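Local coordinates for aminofutalosine deaminase (Helicobacter pylori, PDB 7LKK), which deaminates aminofutalosine in the menaquinone pathway, and probably also adenosine to inosine, as a metal-dependent hydrolase of the amidohydrolase family, at residues K212-L226 / F266-A279. Sequence-based numbering, arbitrary orientation.
With FE (Fe (III) ion), chain E; MCF ((8R)-3-(5-S-methyl-5-thio-beta-D-ribofuranosyl)-3,6,7,8-tetrahydroimidazo[4,5-d][1,3]diazepin-8-ol), chain J; EDO (1,2-ethanediol), chain H.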
ATOM      1  N   LYS A 212      29.455 -15.415 -18.805  1.00 21.36           N
ATOM      2  CA  LYS A 212      30.273 -16.540 -18.364  1.00 21.83           C
ATOM      3  C   LYS A 212      31.758 -16.227 -18.494  1.00 24.40           C
ATOM      4  O   LYS A 212      32.543 -16.520 -17.584  1.00 30.43           O
ATOM      5  CB  LYS A 212      29.922 -17.791 -19.166  1.00 22.94           C
ATOM      6  CG  LYS A 212      28.513 -18.299 -18.942  1.00 25.63           C
ATOM      7  CD  LYS A 212      28.227 -19.519 -19.798  1.00 24.79           C
ATOM      8  CE  LYS A 212      26.814 -20.020 -19.583  1.00 19.98           C
ATOM      9  NZ  LYS A 212      26.525 -21.249 -20.370  1.00 22.89           N
ATOM     10  N   ASP A 213      32.162 -15.632 -19.621  1.00 26.97           N
ATOM     11  CA  ASP A 213      33.570 -15.308 -19.826  1.00 25.35           C
ATOM     12  C   ASP A 213      34.072 -14.295 -18.808  1.00 28.36           C
ATOM     13  O   ASP A 213      35.252 -14.319 -18.440  1.00 32.85           O
ATOM     14  CB  ASP A 213      33.788 -14.788 -21.248  1.00 26.18           C
ATOM     15  CG  ASP A 213      33.537 -15.849 -22.302  1.00 27.74           C
ATOM     16  OD1 ASP A 213      33.471 -17.041 -21.936  1.00 27.09           O
ATOM     17  OD2 ASP A 213      33.405 -15.493 -23.494  1.00 25.83           O
ATOM     18  N   SER A 214      33.200 -13.406 -18.337  1.00 23.61           N
ATOM     19  CA  SER A 214      33.575 -12.377 -17.379  1.00 21.91           C
ATOM     20  C   SER A 214      33.121 -12.702 -15.962  1.00 26.14           C
ATOM     21  O   SER A 214      33.284 -11.867 -15.066  1.00 22.91           O
ATOM     22  CB  SER A 214      33.010 -11.023 -17.809  1.00 26.12           C
ATOM     23  OG  SER A 214      31.594 -11.046 -17.817  1.00 25.00           O
ATOM     24  N   GLN A 215      32.561 -13.893 -15.743  1.00 27.67           N
ATOM     25  CA  GLN A 215      32.079 -14.323 -14.429  1.00 27.62           C
ATOM     26  C   GLN A 215      31.093 -13.311 -13.846  1.00 24.63           C
ATOM     27  O   GLN A 215      31.172 -12.924 -12.677  1.00 22.23           O
ATOM     28  CB  GLN A 215      33.249 -14.573 -13.473  1.00 28.92           C
ATOM     29  CG  GLN A 215      34.277 -15.566 -14.001  1.00 35.05           C
ATOM     30  CD  GLN A 215      35.443 -15.767 -13.049  1.00 35.85           C
ATOM     31  OE1 GLN A 215      35.691 -16.877 -12.579  1.00 36.22           O
ATOM     32  NE2 GLN A 215      36.167 -14.692 -12.764  1.00 34.29           N
ATOM     33  N   SER A 216      30.150 -12.883 -14.681  1.00 22.71           N
ATOM     34  CA  SER A 216      29.172 -11.869 -14.322  1.00 20.70           C
ATOM     35  C   SER A 216      27.833 -12.505 -13.965  1.00 17.78           C
ATOM     36  O   SER A 216      27.475 -13.573 -14.469  1.00 15.82           O
ATOM     37  CB  SER A 216      28.971 -10.874 -15.470  1.00 23.01           C
ATOM     38  OG  SER A 216      30.131 -10.089 -15.686  1.00 24.97           O
ATOM     39  N   LEU A 217      27.090 -11.829 -13.092  1.00 18.52           N
ATOM     40  CA  LEU A 217      25.725 -12.238 -12.806  1.00 18.14           C
ATOM     41  C   LEU A 217      24.819 -11.901 -13.988  1.00 17.61           C
ATOM     42  O   LEU A 217      25.156 -11.089 -14.853  1.00 20.96           O
ATOM     43  CB  LEU A 217      25.202 -11.547 -11.544  1.00 16.33           C
ATOM     44  CG  LEU A 217      25.511 -12.108 -10.154  1.00 21.62           C
ATOM     45  CD1 LEU A 217      26.917 -12.680 -10.047  1.00 22.65           C
ATOM     46  CD2 LEU A 217      25.288 -11.028  -9.101  1.00 21.11           C
ATOM     47  N   LEU A 218      23.651 -12.541 -14.022  0.88 19.07           N
ATOM     48  CA  LEU A 218      22.668 -12.301 -15.069  0.88 19.60           C
ATOM     49  C   LEU A 218      21.317 -11.975 -14.447  0.88 19.55           C
ATOM     50  O   LEU A 218      21.020 -12.372 -13.318  0.88 20.34           O
ATOM     51  CB  LEU A 218      22.529 -13.508 -16.010  0.88 17.52           C
ATOM     52  CG  LEU A 218      23.651 -13.693 -17.034  0.88 20.43           C
ATOM     53  CD1 LEU A 218      23.674 -15.122 -17.557  0.88 19.03           C
ATOM     54  CD2 LEU A 218      23.505 -12.698 -18.177  0.88 18.33           C
ATOM     55  N   SER A 219      20.506 -11.241 -15.203  1.00 18.59           N
ATOM     56  CA  SER A 219      19.165 -10.874 -14.778  1.00 19.57           C
ATOM     57  C   SER A 219      18.288 -10.795 -16.017  1.00 19.65           C
ATOM     58  O   SER A 219      18.775 -10.525 -17.118  1.00 16.15           O
ATOM     59  CB  SER A 219      19.151  -9.543 -14.015  1.00 21.24           C
ATOM     60  OG  SER A 219      17.856  -9.244 -13.524  1.00 20.69           O
ATOM     61  N   THR A 220      16.995 -11.044 -15.835  1.00 19.71           N
ATOM     62  CA  THR A 220      16.068 -11.018 -16.958  1.00 18.20           C
ATOM     63  C   THR A 220      14.647 -10.857 -16.438  1.00 18.58           C
ATOM     64  O   THR A 220      14.324 -11.294 -15.330  1.00 18.15           O
ATOM     65  CB  THR A 220      16.190 -12.290 -17.812  1.00 19.40           C
ATOM     66  OG1 THR A 220      15.345 -12.182 -18.966  1.00 24.08           O
ATOM     67  CG2 THR A 220      15.805 -13.527 -17.010  1.00 19.84           C
ATOM     68  N   HIS A 221      13.812 -10.198 -17.242  1.00 17.20           N
ATOM     69  CA  HIS A 221      12.376 -10.144 -16.997  1.00 20.30           C
ATOM     70  C   HIS A 221      11.730 -11.375 -17.618  1.00 22.43           C
ATOM     71  O   HIS A 221      11.998 -11.699 -18.779  1.00 21.55           O
ATOM     72  CB  HIS A 221      11.766  -8.871 -17.585  1.00 17.37           C
ATOM     73  CG  HIS A 221      12.376  -7.609 -17.061  1.00 19.33           C
ATOM     74  ND1 HIS A 221      13.357  -6.918 -17.740  1.00 19.41           N
ATOM     75  CD2 HIS A 221      12.145  -6.912 -15.923  1.00 23.65           C
ATOM     76  CE1 HIS A 221      13.702  -5.850 -17.044  1.00 18.51           C
ATOM     77  NE2 HIS A 221      12.981  -5.822 -15.938  1.00 23.80           N
ATOM     78  N   PHE A 222      10.884 -12.061 -16.851  1.00 18.59           N
ATOM     79  CA  PHE A 222      10.331 -13.336 -17.297  1.00 18.27           C
ATOM     80  C   PHE A 222       8.840 -13.395 -17.005  1.00 24.34           C
ATOM     81  O   PHE A 222       8.431 -13.259 -15.849  1.00 17.90           O
ATOM     82  CB  PHE A 222      11.053 -14.507 -16.622  1.00 20.84           C
ATOM     83  CG  PHE A 222      10.690 -15.842 -17.194  1.00 21.07           C
ATOM     84  CD1 PHE A 222      10.910 -16.117 -18.534  1.00 22.73           C
ATOM     85  CD2 PHE A 222      10.122 -16.822 -16.396  1.00 18.18           C
ATOM     86  CE1 PHE A 222      10.570 -17.343 -19.067  1.00 23.53           C
ATOM     87  CE2 PHE A 222       9.782 -18.052 -16.925  1.00 18.98           C
ATOM     88  CZ  PHE A 222      10.007 -18.312 -18.260  1.00 21.13           C
ATOM     89  N   LEU A 223       8.047 -13.610 -18.056  1.00 21.82           N
ATOM     90  CA  LEU A 223       6.608 -13.885 -17.970  1.00 19.92           C
ATOM     91  C   LEU A 223       5.908 -12.910 -17.022  1.00 22.62           C
ATOM     92  O   LEU A 223       5.267 -13.285 -16.036  1.00 19.82           O
ATOM     93  CB  LEU A 223       6.365 -15.346 -17.575  1.00 18.70           C
ATOM     94  CG  LEU A 223       6.944 -16.352 -18.585  1.00 20.24           C
ATOM     95  CD1 LEU A 223       6.492 -17.777 -18.298  1.00 18.57           C
ATOM     96  CD2 LEU A 223       6.582 -15.961 -20.010  1.00 20.85           C
ATOM     97  N   GLU A 224       6.048 -11.630 -17.354  1.00 21.18           N
ATOM     98  CA  GLU A 224       5.492 -10.529 -16.584  1.00 21.22           C
ATOM     99  C   GLU A 224       4.044 -10.217 -16.945  1.00 20.53           C
ATOM    100  O   GLU A 224       3.373  -9.497 -16.198  1.00 20.01           O
ATOM    101  CB  GLU A 224       6.367  -9.287 -16.789  1.00 19.88           C
ATOM    102  CG  GLU A 224       6.040  -8.096 -15.916  1.00 18.94           C
ATOM    103  CD  GLU A 224       6.961  -6.928 -16.186  1.00 19.45           C
ATOM    104  OE1 GLU A 224       7.814  -7.037 -17.094  1.00 26.87           O
ATOM    105  OE2 GLU A 224       6.839  -5.903 -15.488  1.00 21.48           O
ATOM    106  N   SER A 225       3.538 -10.748 -18.055  1.00 21.42           N
ATOM    107  CA  SER A 225       2.205 -10.393 -18.512  1.00 24.03           C
ATOM    108  C   SER A 225       1.566 -11.581 -19.209  1.00 24.12           C
ATOM    109  O   SER A 225       2.244 -12.521 -19.632  1.00 20.97           O
ATOM    110  CB  SER A 225       2.237  -9.190 -19.459  1.00 21.02           C
ATOM    111  OG  SER A 225       2.945  -9.499 -20.649  1.00 19.53           O
ATOM    112  N   LEU A 226       0.236 -11.524 -19.318  1.00 19.11           N
ATOM    113  CA  LEU A 226      -0.480 -12.490 -20.141  1.00 21.22           C
ATOM    114  C   LEU A 226      -0.111 -12.332 -21.610  1.00 22.77           C
ATOM    115  O   LEU A 226      -0.042 -13.320 -22.349  1.00 23.17           O
ATOM    116  CB  LEU A 226      -1.988 -12.330 -19.943  1.00 20.68           C
ATOM    117  CG  LEU A 226      -2.895 -13.233 -20.782  1.00 21.17           C
ATOM    118  CD1 LEU A 226      -2.527 -14.699 -20.596  1.00 22.89           C
ATOM    119  CD2 LEU A 226      -4.360 -12.993 -20.443  1.00 31.05           C
ATOM    120  N   PHE A 266      19.743 -20.141 -19.900  1.00 18.71           N
ATOM    121  CA  PHE A 266      20.405 -19.782 -18.656  1.00 19.89           C
ATOM    122  C   PHE A 266      20.807 -21.001 -17.833  1.00 19.93           C
ATOM    123  O   PHE A 266      21.080 -20.864 -16.636  1.00 19.11           O
ATOM    124  CB  PHE A 266      19.500 -18.859 -17.834  1.00 18.06           C
ATOM    125  CG  PHE A 266      19.099 -17.604 -18.560  1.00 14.50           C
ATOM    126  CD1 PHE A 266      19.849 -16.447 -18.433  1.00 15.06           C
ATOM    127  CD2 PHE A 266      17.979 -17.586 -19.374  1.00 16.92           C
ATOM    128  CE1 PHE A 266      19.488 -15.293 -19.105  1.00 16.84           C
ATOM    129  CE2 PHE A 266      17.613 -16.435 -20.049  1.00 19.33           C
ATOM    130  CZ  PHE A 266      18.367 -15.287 -19.912  1.00 17.21           C
ATOM    131  N   LYS A 267      20.848 -22.178 -18.453  1.00 21.00           N
ATOM    132  CA  LYS A 267      21.221 -23.401 -17.754  1.00 24.52           C
ATOM    133  C   LYS A 267      22.585 -23.258 -17.090  1.00 21.22           C
ATOM    134  O   LYS A 267      23.545 -22.789 -17.708  1.00 23.83           O
ATOM    135  CB  LYS A 267      21.226 -24.578 -18.734  1.00 24.11           C
ATOM    136  CG  LYS A 267      21.730 -25.882 -18.147  1.00 27.49           C
ATOM    137  CD  LYS A 267      21.297 -27.068 -18.991  1.00 32.84           C
ATOM    138  CE  LYS A 267      22.490 -27.892 -19.445  1.00 31.93           C
ATOM    139  NZ  LYS A 267      23.094 -27.349 -20.696  1.00 41.97           N
ATOM    140  N   ASP A 268      22.659 -23.666 -15.824  1.00 24.97           N
ATOM    141  CA  ASP A 268      23.884 -23.627 -15.025  1.00 27.84           C
ATOM    142  C   ASP A 268      24.489 -22.223 -14.997  1.00 26.90           C
ATOM    143  O   ASP A 268      25.644 -22.000 -15.362  1.00 25.94           O
ATOM    144  CB  ASP A 268      24.902 -24.650 -15.540  1.00 31.87           C
ATOM    145  CG  ASP A 268      24.358 -26.066 -15.551  1.00 32.82           C
ATOM    146  OD1 ASP A 268      24.397 -26.714 -16.616  1.00 34.45           O
ATOM    147  OD2 ASP A 268      23.893 -26.534 -14.492  1.00 39.05           O
ATOM    148  N   THR A 269      23.679 -21.268 -14.538  1.00 22.72           N
ATOM    149  CA  THR A 269      24.102 -19.883 -14.393  1.00 20.59           C
ATOM    150  C   THR A 269      23.594 -19.345 -13.062  1.00 23.72           C
ATOM    151  O   THR A 269      22.799 -19.983 -12.370  1.00 23.13           O
ATOM    152  CB  THR A 269      23.585 -18.996 -15.538  1.00 25.07           C
ATOM    153  OG1 THR A 269      22.159 -19.114 -15.629  1.00 21.80           O
ATOM    154  CG2 THR A 269      24.213 -19.393 -16.869  1.00 21.24           C
ATOM    155  N   HIS A 270      24.079 -18.157 -12.704  1.00 21.11           N
ATOM    156  CA  HIS A 270      23.547 -17.373 -11.589  1.00 22.25           C
ATOM    157  C   HIS A 270      22.709 -16.257 -12.205  1.00 17.91           C
ATOM    158  O   HIS A 270      23.224 -15.196 -12.561  1.00 17.37           O
ATOM    159  CB  HIS A 270      24.683 -16.833 -10.722  1.00 19.53           C
ATOM    160  CG  HIS A 270      24.228 -16.033  -9.539  1.00 24.20           C
ATOM    161  ND1 HIS A 270      24.668 -16.289  -8.258  1.00 19.71           N
ATOM    162  CD2 HIS A 270      23.391 -14.972  -9.443  1.00 22.96           C
ATOM    163  CE1 HIS A 270      24.115 -15.426  -7.423  1.00 19.17           C
ATOM    164  NE2 HIS A 270      23.332 -14.619  -8.115  1.00 21.09           N
ATOM    165  N   THR A 271      21.402 -16.494 -12.329  1.00 18.35           N
ATOM    166  CA  THR A 271      20.515 -15.590 -13.055  1.00 19.71           C
ATOM    167  C   THR A 271      19.329 -15.193 -12.188  1.00 17.71           C
ATOM    168  O   THR A 271      18.663 -16.054 -11.604  1.00 21.01           O
ATOM    169  CB  THR A 271      20.014 -16.232 -14.355  1.00 21.13           C
ATOM    170  OG1 THR A 271      21.127 -16.530 -15.204  1.00 19.64           O
ATOM    171  CG2 THR A 271      19.073 -15.287 -15.089  1.00 19.23           C
ATOM    172  N   LEU A 272      19.064 -13.891 -12.118  1.00 15.18           N
ATOM    173  CA  LEU A 272      17.871 -13.367 -11.468  1.00 18.34           C
ATOM    174  C   LEU A 272      16.715 -13.356 -12.461  1.00 22.80           C
ATOM    175  O   LEU A 272      16.844 -12.820 -13.568  1.00 17.82           O
ATOM    176  CB  LEU A 272      18.111 -11.953 -10.935  1.00 17.79           C
ATOM    177  CG  LEU A 272      18.890 -11.743  -9.633  1.00 20.70           C
ATOM    178  CD1 LEU A 272      20.343 -12.172  -9.768  1.00 24.86           C
ATOM    179  CD2 LEU A 272      18.805 -10.286  -9.209  1.00 17.78           C
ATOM    180  N   PHE A 273      15.593 -13.949 -12.066  1.00 19.94           N
ATOM    181  CA  PHE A 273      14.368 -13.947 -12.858  1.00 18.28           C
ATOM    182  C   PHE A 273      13.360 -13.037 -12.172  1.00 18.09           C
ATOM    183  O   PHE A 273      12.959 -13.303 -11.034  1.00 18.76           O
ATOM    184  CB  PHE A 273      13.805 -15.361 -13.009  1.00 17.79           C
ATOM    185  CG  PHE A 273      14.509 -16.184 -14.043  1.00 19.66           C
ATOM    186  CD1 PHE A 273      15.706 -16.813 -13.748  1.00 16.93           C
ATOM    187  CD2 PHE A 273      13.973 -16.331 -15.312  1.00 19.35           C
ATOM    188  CE1 PHE A 273      16.357 -17.572 -14.699  1.00 19.42           C
ATOM    189  CE2 PHE A 273      14.622 -17.091 -16.267  1.00 22.19           C
ATOM    190  CZ  PHE A 273      15.814 -17.711 -15.960  1.00 20.45           C
ATOM    191  N   VAL A 274      12.966 -11.961 -12.857  1.00 13.73           N
ATOM    192  CA  VAL A 274      12.138 -10.908 -12.279  1.00 17.68           C
ATOM    193  C   VAL A 274      10.691 -11.090 -12.718  1.00 21.08           C
ATOM    194  O   VAL A 274      10.422 -11.455 -13.872  1.00 19.76           O
ATOM    195  CB  VAL A 274      12.668  -9.516 -12.679  1.00 18.14           C
ATOM    196  CG1 VAL A 274      11.889  -8.417 -11.973  1.00 19.43           C
ATOM    197  CG2 VAL A 274      14.154  -9.408 -12.367  1.00 18.03           C
ATOM    198  N   HIS A 275       9.763 -10.838 -11.783  1.00 17.52           N
ATOM    199  CA  HIS A 275       8.310 -10.832 -11.975  1.00 18.42           C
ATOM    200  C   HIS A 275       7.730 -12.243 -11.918  1.00 20.40           C
ATOM    201  O   HIS A 275       7.339 -12.703 -10.840  1.00 18.80           O
ATOM    202  CB  HIS A 275       7.937 -10.117 -13.279  1.00 21.73           C
ATOM    203  CG  HIS A 275       8.437  -8.707 -13.350  1.00 22.42           C
ATOM    204  ND1 HIS A 275       8.141  -7.766 -12.388  1.00 17.54           N
ATOM    205  CD2 HIS A 275       9.230  -8.085 -14.254  1.00 19.30           C
ATOM    206  CE1 HIS A 275       8.720  -6.620 -12.702  1.00 20.23           C
ATOM    207  NE2 HIS A 275       9.387  -6.787 -13.830  1.00 20.28           N
ATOM    208  N   ASN A 276       7.641 -12.930 -13.059  1.00 15.73           N
ATOM    209  CA  ASN A 276       7.314 -14.355 -13.157  1.00 16.24           C
ATOM    210  C   ASN A 276       5.869 -14.708 -12.815  1.00 17.01           C
ATOM    211  O   ASN A 276       5.570 -15.899 -12.648  1.00 20.10           O
ATOM    212  CB  ASN A 276       8.222 -15.223 -12.272  1.00 16.64           C
ATOM    213  CG  ASN A 276       9.678 -14.807 -12.327  1.00 19.29           C
ATOM    214  OD1 ASN A 276      10.387 -15.112 -13.285  1.00 17.33           O
ATOM    215  ND2 ASN A 276      10.139 -14.125 -11.281  1.00 16.18           N
ATOM    216  N   GLN A 277       4.955 -13.737 -12.711  1.00 20.20           N
ATOM    217  CA  GLN A 277       3.612 -14.063 -12.228  1.00 19.56           C
ATOM    218  C   GLN A 277       2.853 -14.987 -13.170  1.00 23.87           C
ATOM    219  O   GLN A 277       1.922 -15.671 -12.728  1.00 20.16           O
ATOM    220  CB  GLN A 277       2.774 -12.803 -12.008  1.00 15.76           C
ATOM    221  CG  GLN A 277       3.498 -11.653 -11.356  1.00 19.64           C
ATOM    222  CD  GLN A 277       4.058 -10.701 -12.378  1.00 19.92           C
ATOM    223  OE1 GLN A 277       5.118 -10.946 -12.950  1.00 20.25           O
ATOM    224  NE2 GLN A 277       3.336  -9.618 -12.638  1.00 19.20           N
ATOM    225  N   PHE A 278       3.212 -15.017 -14.452  1.00 18.70           N
ATOM    226  CA  PHE A 278       2.542 -15.870 -15.423  1.00 21.92           C
ATOM    227  C   PHE A 278       3.353 -17.112 -15.767  1.00 21.15           C
ATOM    228  O   PHE A 278       3.053 -17.786 -16.759  1.00 22.19           O
ATOM    229  CB  PHE A 278       2.207 -15.070 -16.682  1.00 16.88           C
ATOM    230  CG  PHE A 278       1.151 -14.027 -16.457  1.00 19.32           C
ATOM    231  CD1 PHE A 278      -0.183 -14.306 -16.707  1.00 19.30           C
ATOM    232  CD2 PHE A 278       1.486 -12.778 -15.964  1.00 20.12           C
ATOM    233  CE1 PHE A 278      -1.159 -13.353 -16.485  1.00 22.36           C
ATOM    234  CE2 PHE A 278       0.516 -11.822 -15.739  1.00 16.68           C
ATOM    235  CZ  PHE A 278      -0.809 -12.107 -16.005  1.00 21.26           C
ATOM    236  N   ALA A 279       4.373 -17.424 -14.974  1.00 21.27           N
ATOM    237  CA  ALA A 279       5.086 -18.683 -15.111  1.00 17.74           C
ATOM    238  C   ALA A 279       4.304 -19.788 -14.415  1.00 23.11           C
ATOM    239  O   ALA A 279       3.952 -19.664 -13.237  1.00 22.01           O
ATOM    240  CB  ALA A 279       6.492 -18.575 -14.519  1.00 20.45           C
TER
HETATM  241 FE    FE E 501      12.613  -4.076 -14.381  1.00 27.30          FE
HETATM  242  O8  MCF J 506      10.863  -4.290 -15.240  1.00 30.79           O
HETATM  243  C8  MCF J 506      10.021  -3.187 -15.460  1.00 28.39           C
HETATM  244  C7  MCF J 506       8.761  -3.555 -16.237  1.00 25.65           C
HETATM  245  N6  MCF J 506       9.024  -4.631 -17.161  1.00 25.30           N
HETATM  246  C5  MCF J 506      10.158  -4.542 -18.053  1.00 26.51           C
HETATM  247  N4  MCF J 506      11.117  -3.445 -18.114  1.00 24.69           N
HETATM  248  C10 MCF J 506      11.254  -2.151 -17.401  1.00 25.35           C
HETATM  249  C9  MCF J 506      10.754  -2.001 -16.121  1.00 24.50           C
HETATM  250  N1  MCF J 506      11.020  -0.763 -15.730  1.00 26.38           N
HETATM  251  C2  MCF J 506      11.680  -0.125 -16.695  1.00 26.43           C
HETATM  252  N3  MCF J 506      11.829  -0.983 -17.709  1.00 23.54           N
HETATM  253  C1S MCF J 506      12.515  -0.617 -18.987  1.00 29.09           C
HETATM  254  C2S MCF J 506      13.467  -1.712 -19.523  1.00 28.97           C
HETATM  255  O2S MCF J 506      14.691  -1.619 -18.931  1.00 23.50           O
HETATM  256  O4S MCF J 506      11.652  -0.472 -19.920  1.00 27.92           O
HETATM  257  C4S MCF J 506      12.434  -0.779 -21.305  1.00 29.99           C
HETATM  258  C3S MCF J 506      13.561  -1.358 -21.003  1.00 29.79           C
HETATM  259  O3S MCF J 506      14.695  -0.390 -21.223  1.00 30.91           O
HETATM  260  C5S MCF J 506      11.583  -1.692 -22.171  1.00 31.10           C
HETATM  261  S5S MCF J 506      11.922  -1.358 -23.923  1.00 38.43           S
HETATM  262  C6S MCF J 506      11.378  -2.778 -24.917  1.00 34.28           C
HETATM  263  C1  EDO H 504      26.987 -17.417 -15.302  1.00 29.84           C
HETATM  264  O1  EDO H 504      26.136 -16.814 -14.321  1.00 36.71           O
HETATM  265  C2  EDO H 504      28.441 -17.103 -14.975  1.00 34.05           C
HETATM  266  O2  EDO H 504      28.699 -15.720 -15.238  1.00 32.60           O
HETATM  267  O   HOH W   1      23.824 -21.529 -19.981  1.00 25.05           O
HETATM  268  O   HOH W   2      26.334 -22.865 -18.044  1.00 36.27           O
HETATM  269  O   HOH W   3       3.166  -7.095 -14.637  1.00 20.09           O
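Glu224 lays its carboxylate against one face of the His275 ring, the planes only 13° apart, with OE2 offset toward the rim; Val274 CG1 covers the opposite face. At the ring's edge His275 NE2 gives the inhibitor's O8 a long but nearly straight hydrogen bond (3.2 Å). Glu224 reaches the same ligand because its chain is fully extended (chi2 180°), bringing OE1 within 2.7 Å of the inhibitor's N6, which donates to it. His221 meets His275 rim to rim and has the inhibitor over one face, while its NE2 binds the iron at 2.4 Å beside the metal-bound O8; His79, His81 and Asp328 are the other metal-site residues.

On the other face of the strands from His221, Phe273 turns an edge toward one face of Phe222, planes at 84°, and Leu223 CG covers the other; Asn276 OD1, buried without a polar partner, lies at the Phe222 edge. Thr220 CG2 packs over a face of Phe273, 4.0 Å from its centroid. Further along, the Phe278 ring lies over the peptide joining Ser225 to Leu226, while Phe278 N bonds Leu223 O (3.1 Å).

Strands 218-222 and 269-275 run parallel as neighbours in the TIM-type barrel, between strands 187-193 and 294-298, and the loops after their C-terminal ends supply Glu224 and Phe278; helices 201-213 and 281-291 cover the side bearing Leu218 and Phe273.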